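Local coordinates for protein secretion chaperonin CsaA (Picrophilus torridus, PDB 5ZDI) that probably binds tRNA through an OB-type domain and may act as a chaperone in protein secretion, at residues Tyr53-Ile64 with Val92-Glu101. Residues are numbered along the deposited sequence; the frame is centred on the assembly and turned at random.
Sequences YKKDELINKKII and VKLLTPDGGE. With GOL (glycerol), chain C.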
ATOM      1  N   TYR A  53      13.987   8.345  -7.935  1.00 16.38           N
ATOM      2  CA  TYR A  53      13.097   8.952  -8.890  1.00 15.72           C
ATOM      3  C   TYR A  53      13.596  10.389  -9.135  1.00 17.87           C
ATOM      4  O   TYR A  53      13.948  11.062  -8.185  1.00 17.88           O
ATOM      5  CB  TYR A  53      11.692   9.046  -8.355  1.00 15.33           C
ATOM      6  CG  TYR A  53      10.953   7.740  -8.190  1.00 14.56           C
ATOM      7  CD1 TYR A  53      11.250   6.888  -7.083  1.00 15.92           C
ATOM      8  CD2 TYR A  53       9.874   7.408  -8.983  1.00 13.76           C
ATOM      9  CE1 TYR A  53      10.578   5.697  -6.916  1.00 14.38           C
ATOM     10  CE2 TYR A  53       9.185   6.219  -8.812  1.00 14.35           C
ATOM     11  CZ  TYR A  53       9.549   5.384  -7.769  1.00 15.13           C
ATOM     12  OH  TYR A  53       8.858   4.179  -7.552  1.00 18.18           O
ATOM     13  N   LYS A  54      13.490  10.879 -10.359  1.00 18.17           N
ATOM     14  CA  LYS A  54      13.730  12.287 -10.638  1.00 19.79           C
ATOM     15  C   LYS A  54      12.523  13.049 -10.212  1.00 20.24           C
ATOM     16  O   LYS A  54      11.430  12.497 -10.176  1.00 18.96           O
ATOM     17  CB  LYS A  54      14.016  12.553 -12.144  1.00 21.74           C
ATOM     18  CG  LYS A  54      15.163  11.732 -12.701  1.00 25.82           C
ATOM     19  CD  LYS A  54      16.386  11.795 -11.827  1.00 30.27           C
ATOM     20  N   LYS A  55      12.739  14.294  -9.854  1.00 18.59           N
ATOM     21  CA  LYS A  55      11.653  15.139  -9.382  1.00 19.11           C
ATOM     22  C   LYS A  55      10.498  15.117 -10.374  1.00 21.14           C
ATOM     23  O   LYS A  55       9.337  14.965  -9.975  1.00 19.02           O
ATOM     24  CB  LYS A  55      12.149  16.528  -9.083  1.00 22.26           C
ATOM     25  CG  LYS A  55      13.146  16.592  -7.919  1.00 24.49           C
ATOM     26  CD  LYS A  55      13.493  18.052  -7.584  1.00 30.00           C
ATOM     27  CE  LYS A  55      15.011  18.255  -7.488  1.00 37.80           C
ATOM     28  NZ  LYS A  55      15.559  19.565  -6.941  1.00 39.30           N
ATOM     29  N   ASP A  56      10.785  15.252 -11.670  1.00 20.15           N
ATOM     30  CA  ASP A  56       9.722  15.236 -12.665  1.00 23.14           C
ATOM     31  C   ASP A  56       8.936  13.941 -12.776  1.00 23.18           C
ATOM     32  O   ASP A  56       7.789  13.980 -13.186  1.00 24.81           O
ATOM     33  CB  ASP A  56      10.244  15.687 -14.041  1.00 28.90           C
ATOM     34  CG  ASP A  56      10.441  17.212 -14.125  1.00 35.43           C
ATOM     35  OD1 ASP A  56       9.481  17.976 -13.843  1.00 49.28           O
ATOM     36  OD2 ASP A  56      11.545  17.638 -14.502  1.00 42.36           O
ATOM     37  N   GLU A  57       9.499  12.824 -12.343  1.00 20.45           N
ATOM     38  CA  GLU A  57       8.750  11.568 -12.230  1.00 22.36           C
ATOM     39  C   GLU A  57       7.751  11.535 -11.115  1.00 20.91           C
ATOM     40  O   GLU A  57       6.818  10.784 -11.201  1.00 23.94           O
ATOM     41  CB  GLU A  57       9.666  10.377 -12.121  1.00 20.99           C
ATOM     42  CG  GLU A  57      10.654  10.338 -13.326  1.00 23.09           C
ATOM     43  CD  GLU A  57      11.615   9.179 -13.152  1.00 26.19           C
ATOM     44  OE1 GLU A  57      12.379   9.054 -12.187  1.00 24.34           O
ATOM     45  OE2 GLU A  57      11.578   8.345 -14.009  1.00 39.27           O
ATOM     46  N   LEU A  58       7.873  12.421 -10.127  1.00 17.67           N
ATOM     47  CA  LEU A  58       6.989  12.357  -8.993  1.00 17.76           C
ATOM     48  C   LEU A  58       5.847  13.381  -9.109  1.00 18.40           C
ATOM     49  O   LEU A  58       4.829  13.243  -8.473  1.00 17.91           O
ATOM     50  CB  LEU A  58       7.792  12.568  -7.713  1.00 16.47           C
ATOM     51  CG  LEU A  58       8.900  11.624  -7.424  1.00 15.29           C
ATOM     52  CD1 LEU A  58       9.769  12.051  -6.255  1.00 16.12           C
ATOM     53  CD2 LEU A  58       8.292  10.242  -7.104  1.00 15.19           C
ATOM     54  N   ILE A  59       6.036  14.465  -9.860  1.00 21.62           N
ATOM     55  CA  ILE A  59       4.962  15.473 -10.005  1.00 22.49           C
ATOM     56  C   ILE A  59       3.702  14.829 -10.574  1.00 23.31           C
ATOM     57  O   ILE A  59       3.707  14.135 -11.636  1.00 21.19           O
ATOM     58  CB  ILE A  59       5.442  16.616 -10.890  1.00 23.06           C
ATOM     59  CG1 ILE A  59       6.655  17.309 -10.227  1.00 25.50           C
ATOM     60  CG2 ILE A  59       4.307  17.564 -11.232  1.00 24.32           C
ATOM     61  CD1 ILE A  59       6.263  18.259  -9.131  1.00 28.90           C
ATOM     62  N   ASN A  60       2.582  15.097  -9.886  1.00 19.36           N
ATOM     63  CA  ASN A  60       1.330  14.477 -10.211  1.00 21.83           C
ATOM     64  C   ASN A  60       1.240  12.965 -10.204  1.00 18.63           C
ATOM     65  O   ASN A  60       0.296  12.369 -10.750  1.00 20.36           O
ATOM     66  CB  ASN A  60       0.704  15.158 -11.484  1.00 23.51           C
ATOM     67  CG  ASN A  60       0.262  16.600 -11.151  1.00 25.71           C
ATOM     68  OD1 ASN A  60      -0.460  16.807 -10.102  1.00 23.84           O
ATOM     69  ND2 ASN A  60       0.751  17.602 -11.929  1.00 22.27           N
ATOM     70  N   LYS A  61       2.164  12.316  -9.489  1.00 17.27           N
ATOM     71  CA  LYS A  61       2.063  10.891  -9.237  1.00 17.40           C
ATOM     72  C   LYS A  61       1.146  10.565  -8.054  1.00 18.32           C
ATOM     73  O   LYS A  61       1.286  11.187  -6.971  1.00 18.11           O
ATOM     74  CB  LYS A  61       3.477  10.334  -8.969  1.00 20.09           C
ATOM     75  CG  LYS A  61       3.568   8.837  -9.056  1.00 20.72           C
ATOM     76  CD  LYS A  61       4.938   8.397  -8.608  1.00 24.36           C
ATOM     77  CE  LYS A  61       5.100   6.869  -8.352  1.00 25.39           C
ATOM     78  NZ  LYS A  61       4.719   6.081  -9.461  1.00 25.55           N
ATOM     79  N   LYS A  62       0.221   9.601  -8.233  1.00 16.23           N
ATOM     80  CA  LYS A  62      -0.635   9.122  -7.124  1.00 18.21           C
ATOM     81  C   LYS A  62       0.150   8.154  -6.263  1.00 18.00           C
ATOM     82  O   LYS A  62       0.805   7.209  -6.761  1.00 18.76           O
ATOM     83  CB  LYS A  62      -1.920   8.453  -7.622  1.00 17.96           C
ATOM     84  CG  LYS A  62      -2.791   9.423  -8.333  1.00 21.20           C
ATOM     85  CD  LYS A  62      -4.017   8.730  -8.892  1.00 21.18           C
ATOM     86  CE  LYS A  62      -4.788   9.764  -9.700  1.00 23.03           C
ATOM     87  NZ  LYS A  62      -5.936   9.034 -10.362  1.00 27.63           N
ATOM     88  N   ILE A  63       0.203   8.469  -5.007  1.00 15.28           N
ATOM     89  CA  ILE A  63       0.959   7.678  -4.032  1.00 16.11           C
ATOM     90  C   ILE A  63      -0.012   7.231  -2.906  1.00 15.16           C
ATOM     91  O   ILE A  63      -1.191   7.623  -2.887  1.00 14.01           O
ATOM     92  CB  ILE A  63       2.144   8.493  -3.457  1.00 16.43           C
ATOM     93  CG1 ILE A  63       1.773   9.824  -2.818  1.00 16.65           C
ATOM     94  CG2 ILE A  63       3.158   8.785  -4.543  1.00 16.92           C
ATOM     95  CD1 ILE A  63       1.074   9.684  -1.488  1.00 17.39           C
ATOM     96  N   ILE A  64       0.521   6.412  -1.996  1.00 13.76           N
ATOM     97  CA  ILE A  64      -0.181   5.952  -0.876  1.00 15.81           C
ATOM     98  C   ILE A  64       0.537   6.313   0.384  1.00 15.79           C
ATOM     99  O   ILE A  64       1.738   6.146   0.491  1.00 15.11           O
ATOM    100  CB  ILE A  64      -0.238   4.362  -0.992  1.00 16.56           C
ATOM    101  CG1 ILE A  64      -0.794   3.918  -2.345  1.00 16.04           C
ATOM    102  CG2 ILE A  64      -1.035   3.708   0.105  1.00 18.21           C
ATOM    103  CD1 ILE A  64      -2.230   4.371  -2.625  1.00 14.88           C
ATOM    104  N   VAL A  92      13.902   1.954  -3.278  1.00 19.40           N
ATOM    105  CA  VAL A  92      12.536   2.100  -2.866  1.00 18.93           C
ATOM    106  C   VAL A  92      11.670   2.289  -4.120  1.00 20.43           C
ATOM    107  O   VAL A  92      11.882   3.185  -4.889  1.00 21.25           O
ATOM    108  CB  VAL A  92      12.380   3.250  -1.900  1.00 21.67           C
ATOM    109  CG1 VAL A  92      10.904   3.484  -1.523  1.00 21.90           C
ATOM    110  CG2 VAL A  92      13.168   2.971  -0.595  1.00 22.31           C
ATOM    111  N   LYS A  93      10.596   1.492  -4.230  1.00 15.88           N
ATOM    112  CA  LYS A  93       9.662   1.598  -5.343  1.00 16.22           C
ATOM    113  C   LYS A  93       8.304   1.931  -4.735  1.00 15.92           C
ATOM    114  O   LYS A  93       7.698   1.116  -4.013  1.00 16.06           O
ATOM    115  CB  LYS A  93       9.593   0.294  -6.089  1.00 16.92           C
ATOM    116  CG  LYS A  93      10.893  -0.066  -6.770  1.00 17.39           C
ATOM    117  CD  LYS A  93      11.145   0.775  -8.050  1.00 22.09           C
ATOM    118  CE  LYS A  93      12.416   0.277  -8.713  1.00 23.22           C
ATOM    119  NZ  LYS A  93      12.767   1.033  -9.896  1.00 29.89           N
ATOM    120  N   LEU A  94       7.821   3.113  -5.056  1.00 15.49           N
ATOM    121  CA  LEU A  94       6.513   3.569  -4.560  1.00 14.90           C
ATOM    122  C   LEU A  94       5.384   2.599  -4.871  1.00 14.39           C
ATOM    123  O   LEU A  94       5.295   2.023  -5.977  1.00 16.47           O
ATOM    124  CB  LEU A  94       6.116   4.933  -5.121  1.00 15.71           C
ATOM    125  CG  LEU A  94       7.078   6.052  -4.648  1.00 17.53           C
ATOM    126  CD1 LEU A  94       6.836   7.299  -5.496  1.00 22.47           C
ATOM    127  CD2 LEU A  94       6.942   6.280  -3.123  1.00 17.46           C
ATOM    128  N   LEU A  95       4.417   2.592  -3.966  1.00 14.60           N
ATOM    129  CA  LEU A  95       3.120   2.013  -4.182  1.00 14.05           C
ATOM    130  C   LEU A  95       2.216   2.992  -4.900  1.00 14.66           C
ATOM    131  O   LEU A  95       2.260   4.233  -4.595  1.00 15.40           O
ATOM    132  CB  LEU A  95       2.477   1.655  -2.847  1.00 14.15           C
ATOM    133  CG  LEU A  95       3.205   0.731  -1.928  1.00 15.44           C
ATOM    134  CD1 LEU A  95       2.252   0.167  -0.862  1.00 17.88           C
ATOM    135  CD2 LEU A  95       3.907  -0.394  -2.576  1.00 18.98           C
ATOM    136  N   THR A  96       1.458   2.502  -5.911  1.00 16.03           N
ATOM    137  CA  THR A  96       0.519   3.350  -6.608  0.50 16.20           C
ATOM    138  C   THR A  96      -0.841   2.626  -6.696  1.00 17.32           C
ATOM    139  O   THR A  96      -0.868   1.372  -6.846  1.00 19.62           O
ATOM    140  CB  THR A  96       1.068   3.690  -8.023  0.50 18.35           C
ATOM    141  OG1 THR A  96       0.812   2.637  -8.929  0.50 17.91           O
ATOM    142  CG2 THR A  96       2.664   3.977  -7.982  0.50 17.23           C
ATOM    143  N   PRO A  97      -1.971   3.362  -6.631  1.00 17.27           N
ATOM    144  CA  PRO A  97      -3.218   2.691  -6.862  1.00 15.16           C
ATOM    145  C   PRO A  97      -3.509   2.553  -8.328  1.00 15.82           C
ATOM    146  O   PRO A  97      -3.136   3.413  -9.110  1.00 20.48           O
ATOM    147  CB  PRO A  97      -4.253   3.637  -6.210  1.00 17.32           C
ATOM    148  CG  PRO A  97      -3.681   4.987  -6.464  1.00 14.57           C
ATOM    149  CD  PRO A  97      -2.218   4.805  -6.367  1.00 16.66           C
ATOM    150  N   ASP A  98      -4.242   1.516  -8.709  1.00 15.16           N
ATOM    151  CA  ASP A  98      -4.587   1.352 -10.124  1.00 16.68           C
ATOM    152  C   ASP A  98      -5.494   2.502 -10.596  1.00 18.89           C
ATOM    153  O   ASP A  98      -5.614   2.738 -11.775  1.00 22.00           O
ATOM    154  CB  ASP A  98      -5.296   0.018 -10.368  1.00 18.19           C
ATOM    155  CG  ASP A  98      -4.352  -1.189 -10.463  1.00 21.06           C
ATOM    156  OD1 ASP A  98      -3.108  -1.066 -10.566  1.00 21.16           O
ATOM    157  OD2 ASP A  98      -4.902  -2.291 -10.458  1.00 21.20           O
ATOM    158  N   GLY A  99      -6.141   3.156  -9.670  1.00 19.84           N
ATOM    159  CA  GLY A  99      -6.952   4.299  -9.952  1.00 21.38           C
ATOM    160  C   GLY A  99      -7.451   4.835  -8.636  1.00 20.68           C
ATOM    161  O   GLY A  99      -7.227   4.260  -7.576  1.00 22.67           O
ATOM    162  N   GLY A 100      -8.090   6.012  -8.677  1.00 20.73           N
ATOM    163  CA  GLY A 100      -8.601   6.607  -7.457  1.00 19.75           C
ATOM    164  C   GLY A 100      -8.271   8.084  -7.341  1.00 18.24           C
ATOM    165  O   GLY A 100      -7.537   8.634  -8.129  1.00 21.31           O
ATOM    166  N   GLU A 101      -8.956   8.710  -6.409  1.00 18.80           N
ATOM    167  CA  GLU A 101      -8.770  10.121  -6.178  1.00 20.92           C
ATOM    168  C   GLU A 101      -8.075  10.370  -4.858  1.00 19.59           C
ATOM    169  O   GLU A 101      -8.219   9.631  -3.919  1.00 18.45           O
ATOM    170  CB  GLU A 101     -10.112  10.861  -6.311  1.00 24.50           C
ATOM    171  CG  GLU A 101     -10.736  10.847  -7.736  1.00 30.95           C
ATOM    172  CD  GLU A 101      -9.814  11.461  -8.822  1.00 35.62           C
ATOM    173  OE1 GLU A 101      -8.970  12.340  -8.524  1.00 42.91           O
ATOM    174  OE2 GLU A 101      -9.826  10.990  -9.989  1.00 45.12           O
TER
HETATM  175  C1  GOL C 201      12.941   4.595  -9.728  1.00 38.55           C
HETATM  176  O1  GOL C 201      13.836   3.536  -9.310  1.00 41.50           O
HETATM  177  C2  GOL C 201      12.465   4.338 -11.139  1.00 44.58           C
HETATM  178  O2  GOL C 201      11.749   3.093 -11.220  1.00 48.13           O
HETATM  179  C3  GOL C 201      11.527   5.434 -11.598  1.00 45.57           C
HETATM  180  O3  GOL C 201      11.241   5.180 -12.972  1.00 42.30           O
HETATM  181  O   HOH W   1      -7.224  11.288 -11.523  1.00 44.88           O
HETATM  182  O   HOH W   2       3.171   5.449  -2.413  1.00 14.24           O
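Tyr53 reaches Leu94 in two ways. Its OH accepts the backbone N-H of Leu94 in a somewhat bent bond (Leu94 N to Tyr53 OH 2.9 Å). One ring face takes Leu94 CD1, 4.3 Å from the centroid and 20° off the normal, a CH-pi contact displaced toward the rim. C1 of a glycerol, probably from the crystallisation liquor, sits over the middle of the opposite face, while Lys93 NZ bonds two hydroxyls of that glycerol. CD1 of Leu94 is also met by Leu58 CD2 at 3.7 Å, the two leucines crossing nearly at right angles, and by Lys61 CE at 3.4 Å, tighter than usual for carbons. Lys61 stretches along its chain and turns only at its last torsion, which lays NZ 3.3 Å from Thr96 CG2; its charge is answered by Asp98 of the second subunit, which also bonds Tyr53 OH.

Farther along, Ile64 and the Pro97 ring lie alongside each other, heading opposite ways, Ile64 CD1 to Pro97 CD 3.8 Å, and Lys62 CB touches the same ring carbon. Lys62 then runs extended to Gly100, where NZ donates to the carbonyl O at 2.8 Å, in the carbonyl plane with a C=O...N angle of 160°; a water links NZ to Glu101 OE2. Strands 62-64 and 92-97 cross at 109°, and a second water accepts from Ile64 N and lies where it can donate to Leu95 O, as fits strands of a curled OB-type barrel that do not pair directly here. With Leu95 to Pro97 carrying the sheet into the second subunit, the chemistry implies that Tyr53 and Lys61 tie this apolar packing to the dimer interface, their polar ends converging on one carboxylate.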